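Local coordinates for CdiA-CT toxin, Conserved domain protein (PDB 4ZQU) that probably acts as a nuclease toxin in contact-dependent growth inhibition of neighbouring bacteria and is held in complex with its cognate immunity protein CdiI, at residues A[90-93]-A[94-98]; A[102-105]-A[106-110]. All coordinates share one frame; numbering follows the deposited sequence.

Contact 1 (A[90-93]-A[94-98]); sequences LAVP and VNTTK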
loop_
_atom_site.group_PDB
_atom_site.type_symbol
_atom_site.label_atom_id
_atom_site.label_comp_id
_atom_site.label_asym_id
_atom_site.label_seq_id
_atom_site.Cartn_x
_atom_site.Cartn_y
_atom_site.Cartn_z
ATOM N N LEU A 90 -1.641 -9.564 -18.303
ATOM C CA LEU A 90 -1.012 -10.869 -18.471
ATOM C C LEU A 90 -0.269 -11.006 -19.793
ATOM O O LEU A 90 -0.843 -10.818 -20.864
ATOM C CB LEU A 90 -2.067 -11.972 -18.363
ATOM C CG LEU A 90 -1.568 -13.413 -18.442
ATOM C CD1 LEU A 90 -0.760 -13.770 -17.202
ATOM C CD2 LEU A 90 -2.734 -14.372 -18.623
ATOM N N ALA A 91 1.013 -11.345 -19.708
ATOM C CA ALA A 91 1.807 -11.638 -20.893
ATOM C C ALA A 91 1.909 -13.148 -21.096
ATOM O O ALA A 91 2.251 -13.882 -20.171
ATOM C CB ALA A 91 3.187 -11.018 -20.778
ATOM N N VAL A 92 1.594 -13.607 -22.304
ATOM C CA VAL A 92 1.713 -15.022 -22.646
ATOM C C VAL A 92 2.538 -15.204 -23.924
ATOM O O VAL A 92 2.459 -14.388 -24.843
ATOM C CB VAL A 92 0.326 -15.689 -22.816
ATOM C CG1 VAL A 92 -0.430 -15.694 -21.493
ATOM C CG2 VAL A 92 -0.484 -14.995 -23.899
ATOM N N PRO A 93 3.345 -16.275 -23.977
ATOM C CA PRO A 93 4.259 -16.519 -25.097
ATOM C C PRO A 93 3.587 -17.157 -26.309
ATOM O O PRO A 93 2.385 -17.420 -26.294
ATOM C CB PRO A 93 5.288 -17.470 -24.491
ATOM C CG PRO A 93 4.520 -18.236 -23.484
ATOM C CD PRO A 93 3.478 -17.303 -22.931
ATOM N N VAL A 94 4.376 -17.411 -27.346
ATOM C CA VAL A 94 3.865 -17.941 -28.603
ATOM C C VAL A 94 3.610 -19.444 -28.546
ATOM O O VAL A 94 2.788 -19.967 -29.298
ATOM C CB VAL A 94 4.834 -17.642 -29.762
ATOM C CG1 VAL A 94 4.934 -16.143 -29.992
ATOM C CG2 VAL A 94 6.207 -18.232 -29.473
ATOM N N ASN A 95 4.310 -20.136 -27.650
ATOM C CA ASN A 95 4.169 -21.586 -27.534
ATOM C C ASN A 95 2.983 -21.987 -26.661
ATOM O O ASN A 95 2.868 -23.144 -26.251
ATOM C CB ASN A 95 5.456 -22.210 -26.984
ATOM C CG ASN A 95 5.730 -21.816 -25.542
ATOM O OD1 ASN A 95 5.439 -20.696 -25.128
ATOM N ND2 ASN A 95 6.295 -22.740 -24.773
ATOM N N THR A 96 2.107 -21.027 -26.378
ATOM C CA THR A 96 0.886 -21.297 -25.631
ATOM C C THR A 96 -0.044 -22.176 -26.460
ATOM O O THR A 96 -0.477 -21.785 -27.544
ATOM C CB THR A 96 0.157 -19.996 -25.243
ATOM O OG1 THR A 96 1.037 -19.158 -24.481
ATOM C CG2 THR A 96 -1.087 -20.305 -24.423
ATOM N N THR A 97 -0.341 -23.366 -25.951
ATOM C CA THR A 97 -1.168 -24.315 -26.683
ATOM C C THR A 97 -2.644 -23.967 -26.557
ATOM O O THR A 97 -3.039 -23.194 -25.684
ATOM C CB THR A 97 -0.950 -25.751 -26.188
ATOM O OG1 THR A 97 -1.533 -25.904 -24.891
ATOM C CG2 THR A 97 0.532 -26.067 -26.109
ATOM N N LYS A 98 -3.451 -24.546 -27.440
ATOM C CA LYS A 98 -4.895 -24.343 -27.433
ATOM C C LYS A 98 -5.483 -24.737 -26.088
ATOM O O LYS A 98 -6.351 -24.050 -25.552
ATOM C CB LYS A 98 -5.549 -25.150 -28.556
ATOM C CG LYS A 98 -4.888 -24.952 -29.912
ATOM C CD LYS A 98 -5.299 -26.029 -30.898
ATOM C CE LYS A 98 -6.789 -25.985 -31.171
ATOM N NZ LYS A 98 -7.186 -27.023 -32.162
#
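Thr96 reaches back across the turn and donates from OG1 to the backbone O of Pro93, 2.9 Å away. The donor sits well above the carbonyl plane, 44° out of it, rather than in line with a lone pair. With OG1 lying opposite the carbonyl carbon and next to the backbone N (chi1 -57°), the hydroxyl also comes up against the pyrrolidine ring, where Thr96 OG1 is 3.4 Å from Pro93 CD; the two side chains meet at about a right angle. Val92 CB is 3.9 Å from Thr96 OG1.

The hydrogen bond spans the turn in which strand 85-92 hands over to helix 98-113, with Thr97 as the N-cap; this is the first connection of the beta-alpha-beta unit formed by strand 85-92, helix 98-113 and strand 117-122 in this PDDEXK-type nuclease domain. Asn95 approaches the proline ring obliquely. Its CG is tucked between its own backbone N and carbonyl carbon (chi1 67°), which sets the carboxamide oxygen against the proline ring: Asn95 OD1 lies 3.1 Å from Pro93 CG and 3.3 Å from Pro93 CB, an oxygen set against carbon, with no polar partner in the model. The other end of that amide is held, because ND2 hydrogen-bonds to Thr42 O at the start of helix 42-47. Met45 of that helix packs on Val92, Pro93 and Thr96.

Contact 2 (A[102-105]-A[106-110]); sequences TEIN and RAIEY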
loop_
_atom_site.group_PDB
_atom_site.type_symbol
_atom_site.label_atom_id
_atom_site.label_comp_id
_atom_site.label_asym_id
_atom_site.label_seq_id
_atom_site.Cartn_x
_atom_site.Cartn_y
_atom_site.Cartn_z
ATOM N N THR A 102 -7.375 -22.265 -23.303
ATOM C CA THR A 102 -8.643 -22.613 -22.678
ATOM C C THR A 102 -8.616 -22.267 -21.193
ATOM O O THR A 102 -9.615 -21.807 -20.636
ATOM C CB THR A 102 -8.962 -24.104 -22.861
ATOM O OG1 THR A 102 -9.034 -24.406 -24.259
ATOM C CG2 THR A 102 -10.285 -24.453 -22.212
ATOM N N GLU A 103 -7.466 -22.482 -20.559
ATOM C CA GLU A 103 -7.286 -22.135 -19.153
ATOM C C GLU A 103 -7.179 -20.625 -18.984
ATOM O O GLU A 103 -7.689 -20.060 -18.016
ATOM C CB GLU A 103 -6.043 -22.815 -18.575
ATOM C CG GLU A 103 -5.983 -24.317 -18.801
ATOM C CD GLU A 103 -5.007 -25.008 -17.870
ATOM O OE1 GLU A 103 -4.623 -24.397 -16.852
ATOM O OE2 GLU A 103 -4.619 -26.160 -18.160
ATOM N N ILE A 104 -6.510 -19.978 -19.931
ATOM C CA ILE A 104 -6.337 -18.531 -19.899
ATOM C C ILE A 104 -7.685 -17.830 -19.978
ATOM O O ILE A 104 -7.993 -16.973 -19.155
ATOM C CB ILE A 104 -5.430 -18.048 -21.045
ATOM C CG1 ILE A 104 -3.995 -18.537 -20.817
ATOM C CG2 ILE A 104 -5.461 -16.529 -21.151
ATOM C CD1 ILE A 104 -3.056 -18.247 -21.961
ATOM N N ASN A 105 -8.495 -18.215 -20.957
ATOM C CA ASN A 105 -9.808 -17.612 -21.131
ATOM C C ASN A 105 -10.736 -17.932 -19.968
ATOM O O ASN A 105 -11.630 -17.150 -19.640
ATOM C CB ASN A 105 -10.428 -18.073 -22.445
ATOM C CG ASN A 105 -9.761 -17.447 -23.643
ATOM O OD1 ASN A 105 -9.599 -16.229 -23.707
ATOM N ND2 ASN A 105 -9.351 -18.275 -24.593
ATOM N N ARG A 106 -10.515 -19.084 -19.346
ATOM C CA ARG A 106 -11.293 -19.486 -18.181
ATOM C C ARG A 106 -10.995 -18.586 -16.992
ATOM O O ARG A 106 -11.900 -18.195 -16.254
ATOM C CB ARG A 106 -11.007 -20.943 -17.816
ATOM C CG ARG A 106 -12.255 -21.760 -17.526
ATOM C CD ARG A 106 -11.933 -23.229 -17.276
ATOM N NE ARG A 106 -11.005 -23.794 -18.253
ATOM C CZ ARG A 106 -9.981 -24.585 -17.942
ATOM N NH1 ARG A 106 -9.745 -24.897 -16.674
ATOM N NH2 ARG A 106 -9.193 -25.063 -18.897
ATOM N N ALA A 107 -9.717 -18.276 -16.806
ATOM C CA ALA A 107 -9.285 -17.390 -15.736
ATOM C C ALA A 107 -9.741 -15.956 -16.000
ATOM O O ALA A 107 -10.034 -15.207 -15.068
ATOM C CB ALA A 107 -7.777 -17.451 -15.580
ATOM N N ILE A 108 -9.793 -15.577 -17.273
ATOM C CA ILE A 108 -10.293 -14.266 -17.666
ATOM C C ILE A 108 -11.726 -14.085 -17.190
ATOM O O ILE A 108 -12.085 -13.054 -16.618
ATOM C CB ILE A 108 -10.239 -14.071 -19.191
ATOM C CG1 ILE A 108 -8.790 -13.925 -19.662
ATOM C CG2 ILE A 108 -11.055 -12.858 -19.608
ATOM C CD1 ILE A 108 -8.651 -13.802 -21.166
ATOM N N GLU A 109 -12.543 -15.105 -17.424
ATOM C CA GLU A 109 -13.952 -15.043 -17.067
ATOM C C GLU A 109 -14.133 -15.200 -15.566
ATOM O O GLU A 109 -15.025 -14.591 -14.977
ATOM C CB GLU A 109 -14.748 -16.115 -17.820
ATOM C CG GLU A 109 -16.258 -15.981 -17.678
ATOM C CD GLU A 109 -16.822 -14.890 -18.567
ATOM O OE1 GLU A 109 -16.035 -14.256 -19.302
ATOM O OE2 GLU A 109 -18.048 -14.665 -18.537
ATOM N N TYR A 110 -13.289 -16.022 -14.952
ATOM C CA TYR A 110 -13.288 -16.151 -13.502
ATOM C C TYR A 110 -13.007 -14.804 -12.844
ATOM O O TYR A 110 -13.751 -14.365 -11.969
ATOM C CB TYR A 110 -12.256 -17.181 -13.040
ATOM C CG TYR A 110 -12.064 -17.198 -11.542
ATOM C CD1 TYR A 110 -12.978 -17.836 -10.714
ATOM C CD2 TYR A 110 -10.976 -16.566 -10.954
ATOM C CE1 TYR A 110 -12.811 -17.848 -9.341
ATOM C CE2 TYR A 110 -10.802 -16.569 -9.585
ATOM C CZ TYR A 110 -11.719 -17.215 -8.783
ATOM O OH TYR A 110 -11.544 -17.221 -7.419
HETATM O O HOH W 1 -13.669 -15.619 -20.814
#
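Arg106 folds back along helix 98-113 onto Thr102 and Glu103. Arg106 CB rests beside two backbone carbonyls, 3.3 Å from Thr102 O and 3.4 Å from Glu103 O. CG passes more loosely by the first of these. A bend about CG-CD (chi3 -46°) turns Arg106 NE back to 3.4 Å from Thr102 O, and the guanidinium follows over the Glu103 backbone: Glu103 CA lies over one face, offset toward the rim, while Thr102 CG2 meets the edge in plane. At the tip, Arg106 NH2 is 3.3 Å from Glu103 CG, so the arginine lies against the methylene part of the glutamate, with its carboxylate farther on.

Beneath this, the helix is carried by the usual i to i+4 ladder, from Arg106 N to Thr102 O through to Glu109 N to Asn105 O. Asn105 O also takes a bond from a water, which bridges to Glu109 OE1 on the outer side of the helix. Ile108 CD1 touches Ile104 CG2 at 4.2 Å; both isoleucines pack on Val120 of strand 117-122, and Ala107 packs on Ile58 of helix 53-66.

Glu103 OE2 is 4.8 Å from Arg106 NH2, too far for a salt bridge. Instead the two carboxylate oxygens accept from the backbone N atoms of Asn52 and Tyr55, so the polar end of Glu103 is used to hold the backbone at the start of helix 53-66, and Arg106 packs on its methylene part and main chain.

Following the chain from the N terminus, strand 85-92 runs out through the mixed sheet beside strands 33-39 and 117-122, and contact 1 closes the short turn at its end. Helix 98-113 begins at once, and contact 2 lies one turn in, entirely within that helix. The two are therefore in series, neither nested nor crossing. They still touch: Ile104 CD1 packs on Val92 CG1 (3.7 Å) and Thr96 CG2 (3.8 Å), joining strand, turn and helix. Beyond contact 2 the chain returns as strand 117-122, parallel to 85-92, completing the beta-alpha-beta crossover. Contact 1 adjoins helix 42-47, whereas contact 2 packs on both strand 117-122 and helix 53-66.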